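Local coordinates for protein putative sortase (Streptococcus pneumoniae, PDB 2W1K) that probably catalyses the transpeptidation that links pilin subunits into the pilus fibre, as a class C sortase of the pneumococcus, at residues 19-24 with 139-144; 74-79 with 119-124. All blocks are in the same frame, centred on the assembly; numbering follows the deposited sequence. Where two conformers were deposited one is given.

Contact 1 (19-24 with 139-144); sequences EMYQEQ and GQEIVE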
loop_
_atom_site.group_PDB
_atom_site.type_symbol
_atom_site.label_atom_id
_atom_site.label_comp_id
_atom_site.label_asym_id
_atom_site.label_seq_id
_atom_site.Cartn_x
_atom_site.Cartn_y
_atom_site.Cartn_z
ATOM N N GLU A 19 -16.561 -15.102 -0.048
ATOM C CA GLU A 19 -16.764 -15.022 -1.498
ATOM C C GLU A 19 -16.193 -13.745 -2.063
ATOM O O GLU A 19 -15.449 -13.819 -3.040
ATOM C CB GLU A 19 -18.250 -15.152 -1.787
ATOM C CG GLU A 19 -18.655 -15.275 -3.241
ATOM C CD GLU A 19 -20.169 -15.275 -3.395
ATOM O OE1 GLU A 19 -20.796 -14.188 -3.318
ATOM O OE2 GLU A 19 -20.761 -16.370 -3.568
ATOM N N MET A 20 -16.469 -12.587 -1.459
ATOM C CA MET A 20 -15.788 -11.368 -1.861
ATOM C C MET A 20 -14.221 -11.430 -1.775
ATOM O O MET A 20 -13.517 -10.976 -2.650
ATOM C CB MET A 20 -16.334 -10.181 -1.092
ATOM C CG MET A 20 -17.710 -9.811 -1.570
ATOM S SD MET A 20 -18.516 -8.800 -0.249
ATOM C CE MET A 20 -20.310 -8.875 -0.626
ATOM N N TYR A 21 -13.700 -12.062 -0.755
ATOM C CA TYR A 21 -12.324 -12.078 -0.515
ATOM C C TYR A 21 -11.687 -12.940 -1.626
ATOM O O TYR A 21 -10.609 -12.602 -2.191
ATOM C CB TYR A 21 -12.076 -12.725 0.881
ATOM C CG TYR A 21 -10.640 -13.292 1.072
ATOM C CD1 TYR A 21 -9.562 -12.459 1.395
ATOM C CD2 TYR A 21 -10.365 -14.652 0.860
ATOM C CE1 TYR A 21 -8.257 -12.988 1.522
ATOM C CE2 TYR A 21 -9.079 -15.164 0.953
ATOM C CZ TYR A 21 -8.034 -14.354 1.329
ATOM O OH TYR A 21 -6.755 -14.923 1.495
ATOM N N GLN A 22 -12.305 -14.061 -1.922
ATOM C CA GLN A 22 -11.710 -14.969 -2.942
ATOM C C GLN A 22 -11.777 -14.329 -4.372
ATOM O O GLN A 22 -10.880 -14.518 -5.235
ATOM C CB GLN A 22 -12.417 -16.349 -2.951
ATOM C CG GLN A 22 -11.650 -17.441 -3.722
ATOM C CD GLN A 22 -10.210 -17.666 -3.228
ATOM O OE1 GLN A 22 -9.264 -17.497 -4.005
ATOM N NE2 GLN A 22 -10.034 -17.997 -1.938
ATOM N N GLU A 23 -12.846 -13.575 -4.610
ATOM C CA GLU A 23 -12.923 -12.843 -5.824
ATOM C C GLU A 23 -11.829 -11.711 -5.884
ATOM O O GLU A 23 -11.169 -11.531 -6.915
ATOM C CB GLU A 23 -14.322 -12.285 -5.964
ATOM C CG GLU A 23 -14.493 -11.494 -7.182
ATOM C CD GLU A 23 -15.926 -10.948 -7.319
ATOM O OE1 GLU A 23 -16.612 -10.692 -6.263
ATOM O OE2 GLU A 23 -16.364 -10.757 -8.479
ATOM N N GLN A 24 -11.573 -10.998 -4.783
ATOM C CA GLN A 24 -10.458 -10.019 -4.800
ATOM C C GLN A 24 -9.103 -10.696 -4.959
ATOM O O GLN A 24 -8.198 -10.116 -5.549
ATOM C CB GLN A 24 -10.372 -9.180 -3.507
ATOM C CG GLN A 24 -11.561 -8.305 -3.242
ATOM C CD GLN A 24 -11.568 -7.089 -4.122
ATOM O OE1 GLN A 24 -10.827 -6.128 -3.823
ATOM N NE2 GLN A 24 -12.409 -7.092 -5.221
ATOM N N GLY A 139 -8.587 -8.009 4.523
ATOM C CA GLY A 139 -9.943 -8.465 4.886
ATOM C C GLY A 139 -10.000 -9.645 5.798
ATOM O O GLY A 139 -10.554 -9.560 6.909
ATOM N N GLN A 140 -9.432 -10.754 5.333
ATOM C CA GLN A 140 -9.358 -12.049 6.074
ATOM C C GLN A 140 -8.024 -12.404 6.629
ATOM O O GLN A 140 -7.932 -13.394 7.321
ATOM C CB GLN A 140 -9.698 -13.217 5.123
ATOM C CG GLN A 140 -10.925 -12.942 4.317
ATOM C CD GLN A 140 -12.213 -13.354 4.973
ATOM O OE1 GLN A 140 -13.241 -12.647 4.916
ATOM N NE2 GLN A 140 -12.214 -14.520 5.537
ATOM N N GLU A 141 -6.992 -11.663 6.241
ATOM C CA GLU A 141 -5.626 -11.903 6.674
ATOM C C GLU A 141 -4.930 -10.551 7.005
ATOM O O GLU A 141 -5.172 -9.518 6.340
ATOM C CB GLU A 141 -4.829 -12.485 5.520
ATOM C CG GLU A 141 -5.493 -13.725 4.945
ATOM C CD GLU A 141 -4.779 -14.253 3.719
ATOM O OE1 GLU A 141 -4.797 -13.495 2.710
ATOM O OE2 GLU A 141 -4.166 -15.383 3.723
ATOM N N ILE A 142 -3.960 -10.599 7.930
ATOM C CA ILE A 142 -3.134 -9.472 8.170
ATOM C C ILE A 142 -1.761 -9.863 7.742
ATOM O O ILE A 142 -1.226 -10.912 8.182
ATOM C CB ILE A 142 -3.161 -9.014 9.651
ATOM C CG1 ILE A 142 -4.474 -8.308 10.017
ATOM C CG2 ILE A 142 -2.105 -7.890 9.764
ATOM C CD1 ILE A 142 -4.846 -8.264 11.628
ATOM N N VAL A 143 -1.130 -9.076 6.877
ATOM C CA VAL A 143 0.206 -9.510 6.401
ATOM C C VAL A 143 1.120 -8.608 7.192
ATOM O O VAL A 143 0.826 -7.418 7.324
ATOM C CB VAL A 143 0.383 -9.224 4.912
ATOM C CG1 VAL A 143 1.770 -9.574 4.448
ATOM C CG2 VAL A 143 -0.747 -9.970 4.118
ATOM N N GLU A 144 2.213 -9.162 7.680
ATOM C CA GLU A 144 3.163 -8.390 8.469
ATOM C C GLU A 144 4.420 -8.168 7.627
ATOM O O GLU A 144 4.862 -9.099 6.966
ATOM C CB GLU A 144 3.494 -9.110 9.832
ATOM C CG GLU A 144 4.543 -8.231 10.546
ATOM C CD GLU A 144 5.057 -8.874 11.808
ATOM O OE1 GLU A 144 4.345 -9.744 12.372
ATOM O OE2 GLU A 144 6.171 -8.498 12.242
#
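Y21 on helix 18-34 comes nearest the other backbone at G139, 6.9 Å between their CA atoms, where the turn after strand 133-137 leads into strand 141-153. Y21 is the only residue of 19-24 to touch 139-144. With its CG anti to the backbone N (chi1 159°), the ring swings out from the helix, one face against Q140 and its hydroxyl at E141. Q140 lays its aliphatic part over that ring face: CB makes a CH-pi contact 4.0 Å from the Y21 ring centroid, toward the rim, and Q140 CG comes within 3.3 Å of Y21 CD1. Helix 18-34 belongs to the N-terminal helical part of the chain, and Y21 here fastens it to the hairpin of strands 133-137 and 141-153 in the sortase beta-barrel. At the far end of the ring, Y21 OH donates to E141 OE1 at 2.7 Å. The carboxylate stands nearly perpendicular to the ring, 86° between planes, and the hydroxyl meets OE1 from above the carboxylate plane. N138 ND2 also bonds to E141 OE1, while Q196 and a bound MES molecule, probably from the crystallisation liquor, bond to OE2.

Contact 2 (74-79 with 119-124); sequences IMEPVY and HVFFRH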
loop_
_atom_site.group_PDB
_atom_site.type_symbol
_atom_site.label_atom_id
_atom_site.label_comp_id
_atom_site.label_asym_id
_atom_site.label_seq_id
_atom_site.Cartn_x
_atom_site.Cartn_y
_atom_site.Cartn_z
ATOM N N ILE A 74 -0.017 5.460 12.110
ATOM C CA ILE A 74 -0.673 5.531 10.817
ATOM C C ILE A 74 -1.622 4.365 10.657
ATOM O O ILE A 74 -1.180 3.194 10.806
ATOM C CB ILE A 74 0.389 5.439 9.736
ATOM C CG1 ILE A 74 1.294 6.687 9.817
ATOM C CG2 ILE A 74 -0.274 5.318 8.273
ATOM C CD1 ILE A 74 2.530 6.632 8.823
ATOM N N MET A 75 -2.890 4.646 10.373
ATOM C CA MET A 75 -3.852 3.595 10.094
ATOM C C MET A 75 -4.790 4.109 8.977
ATOM O O MET A 75 -5.634 4.915 9.261
ATOM C CB MET A 75 -4.625 3.271 11.397
ATOM C CG MET A 75 -5.683 2.161 11.292
ATOM S SD MET A 75 -6.686 1.760 12.763
ATOM C CE MET A 75 -5.573 1.870 14.199
ATOM N N GLU A 76 -4.648 3.630 7.715
ATOM C CA GLU A 76 -5.348 4.270 6.594
ATOM C C GLU A 76 -5.924 3.270 5.571
ATOM O O GLU A 76 -5.337 2.213 5.304
ATOM C CB GLU A 76 -4.329 5.138 5.837
ATOM C CG GLU A 76 -3.783 6.348 6.504
ATOM C CD GLU A 76 -4.877 7.434 6.744
ATOM O OE1 GLU A 76 -5.885 7.506 5.986
ATOM O OE2 GLU A 76 -4.744 8.200 7.718
ATOM N N PRO A 77 -7.057 3.616 4.965
ATOM C CA PRO A 77 -7.443 2.854 3.779
ATOM C C PRO A 77 -6.465 2.930 2.644
ATOM O O PRO A 77 -5.780 3.947 2.405
ATOM C CB PRO A 77 -8.760 3.522 3.357
ATOM C CG PRO A 77 -8.596 4.926 3.923
ATOM C CD PRO A 77 -7.950 4.774 5.199
ATOM N N VAL A 78 -6.381 1.844 1.898
ATOM C CA VAL A 78 -5.611 1.922 0.663
ATOM C C VAL A 78 -6.563 1.820 -0.556
ATOM O O VAL A 78 -7.392 0.812 -0.690
ATOM C CB VAL A 78 -4.534 0.769 0.599
ATOM C CG1 VAL A 78 -3.707 0.831 -0.718
ATOM C CG2 VAL A 78 -3.618 0.797 1.881
ATOM N N TYR A 79 -6.419 2.803 -1.456
ATOM C CA TYR A 79 -7.190 2.787 -2.725
ATOM C C TYR A 79 -6.359 2.313 -3.903
ATOM O O TYR A 79 -5.156 2.187 -3.850
ATOM C CB TYR A 79 -7.809 4.168 -3.032
ATOM C CG TYR A 79 -8.830 4.621 -1.987
ATOM C CD1 TYR A 79 -10.147 4.242 -2.035
ATOM C CD2 TYR A 79 -8.410 5.376 -0.916
ATOM C CE1 TYR A 79 -11.040 4.601 -1.049
ATOM C CE2 TYR A 79 -9.271 5.731 0.052
ATOM C CZ TYR A 79 -10.566 5.361 -0.019
ATOM O OH TYR A 79 -11.391 5.836 0.972
ATOM N N HIS A 119 -4.491 16.000 6.593
ATOM C CA HIS A 119 -4.171 14.673 7.091
ATOM C C HIS A 119 -2.695 14.398 7.106
ATOM O O HIS A 119 -2.003 14.707 6.184
ATOM C CB HIS A 119 -4.843 13.645 6.191
ATOM C CG HIS A 119 -6.334 13.787 6.167
ATOM N ND1 HIS A 119 -7.046 14.043 5.011
ATOM C CD2 HIS A 119 -7.241 13.801 7.177
ATOM C CE1 HIS A 119 -8.332 14.155 5.298
ATOM N NE2 HIS A 119 -8.477 14.019 6.607
ATOM N N VAL A 120 -2.227 13.720 8.125
ATOM C CA VAL A 120 -0.787 13.431 8.243
ATOM C C VAL A 120 -0.259 12.526 7.177
ATOM O O VAL A 120 0.768 12.808 6.591
ATOM C CB VAL A 120 -0.467 12.903 9.619
ATOM C CG1 VAL A 120 1.021 12.619 9.746
ATOM C CG2 VAL A 120 -0.942 13.965 10.720
ATOM N N PHE A 121 -0.992 11.436 6.891
ATOM C CA PHE A 121 -0.605 10.472 5.843
ATOM C C PHE A 121 0.868 10.087 5.976
ATOM O O PHE A 121 1.306 9.632 7.098
ATOM C CB PHE A 121 -0.921 10.963 4.430
ATOM C CG PHE A 121 -2.361 11.024 4.121
ATOM C CD1 PHE A 121 -3.257 10.147 4.732
ATOM C CD2 PHE A 121 -2.863 11.978 3.242
ATOM C CE1 PHE A 121 -4.718 10.153 4.464
ATOM C CE2 PHE A 121 -4.288 11.995 2.884
ATOM C CZ PHE A 121 -5.236 11.089 3.540
ATOM N N PHE A 122 1.657 10.251 4.902
ATOM C CA PHE A 122 3.074 9.841 5.050
ATOM C C PHE A 122 4.065 10.963 5.577
ATOM O O PHE A 122 5.295 10.945 5.304
ATOM C CB PHE A 122 3.515 9.206 3.711
ATOM C CG PHE A 122 2.974 7.766 3.483
ATOM C CD1 PHE A 122 2.410 7.033 4.546
ATOM C CD2 PHE A 122 3.104 7.138 2.230
ATOM C CE1 PHE A 122 1.984 5.698 4.359
ATOM C CE2 PHE A 122 2.704 5.853 2.005
ATOM C CZ PHE A 122 2.174 5.098 3.057
ATOM N N ARG A 123 3.523 12.019 6.234
ATOM C CA ARG A 123 4.403 13.160 6.670
ATOM C C ARG A 123 5.724 12.630 7.255
ATOM O O ARG A 123 6.874 13.138 6.940
ATOM C CB ARG A 123 3.688 14.010 7.724
ATOM C CG ARG A 123 4.364 15.395 7.919
ATOM C CD ARG A 123 3.377 16.351 8.540
ATOM N NE ARG A 123 2.214 16.562 7.644
ATOM C CZ ARG A 123 1.136 17.264 7.994
ATOM N NH1 ARG A 123 1.067 17.826 9.215
ATOM N NH2 ARG A 123 0.137 17.429 7.116
ATOM N N HIS A 124 5.585 11.581 8.071
ATOM C CA HIS A 124 6.677 11.062 8.932
ATOM C C HIS A 124 7.398 9.749 8.562
ATOM O O HIS A 124 8.085 9.144 9.394
ATOM C CB HIS A 124 6.154 10.877 10.359
ATOM C CG HIS A 124 5.534 12.132 10.931
ATOM N ND1 HIS A 124 6.264 13.304 11.141
ATOM C CD2 HIS A 124 4.268 12.386 11.361
ATOM C CE1 HIS A 124 5.461 14.218 11.660
ATOM N NE2 HIS A 124 4.247 13.698 11.777
HETATM O O HOH W 1 -3.292 10.501 8.341
#
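E76 meets F121 at the edge of its ring: the carboxylate carbon lies close to the ring plane, and OE1 is 3.3 Å from F121 CE1. The two planes are 85° apart, so the carboxylate stands crosswise to the rim, where the ring hydrogens carry slight positive charge and would probably favour the oxygen. A bend at chi2 (-66°) brings the carboxylate round to this edge. The other oxygen works through water 1, which donates to E76 OE2 at 2.8 Å and accepts from F121 N at 2.9 Å, tying the same glutamate to both the ring and the backbone of F121. Two residues earlier in the strand, I74 CD1 packs 3.7 Å from F121 O and 4.3 Å from F122 CD1, at the ring edge. Behind these contacts, H119 CB sits over the centre of one face of the F121 ring. The loop is shaped by a type II' turn from V120 to R123 (R123 N to V120 O, 2.9 Å). F122 continues inward onto L91, L172 and T174. A long connection between strands 106-111 and 133-137 is thus packed by its aromatic side chains against strand 74-80 of the sortase beta-barrel.

Contact 1 is a surface contact and contact 2 a buried one, their centres about 21 Å apart and their nearest atoms about 8 Å apart. Both reach the same beta-sheet, but each brings a different element to it: an N-terminal helix meets the start of strand 141-153 in the first, while a loop meets strand 74-80 in the second. Each pairs a glutamate with an aromatic residue, in different ways. In contact 1 the phenol bonds directly to the carboxylate; in contact 2 the phenylalanine has no hydroxyl to offer, and a water joins the carboxylate to its backbone instead. Apolar contact at the surface is limited to the Q140 chain on the tyrosine face; the buried contact has isoleucine against phenylalanine.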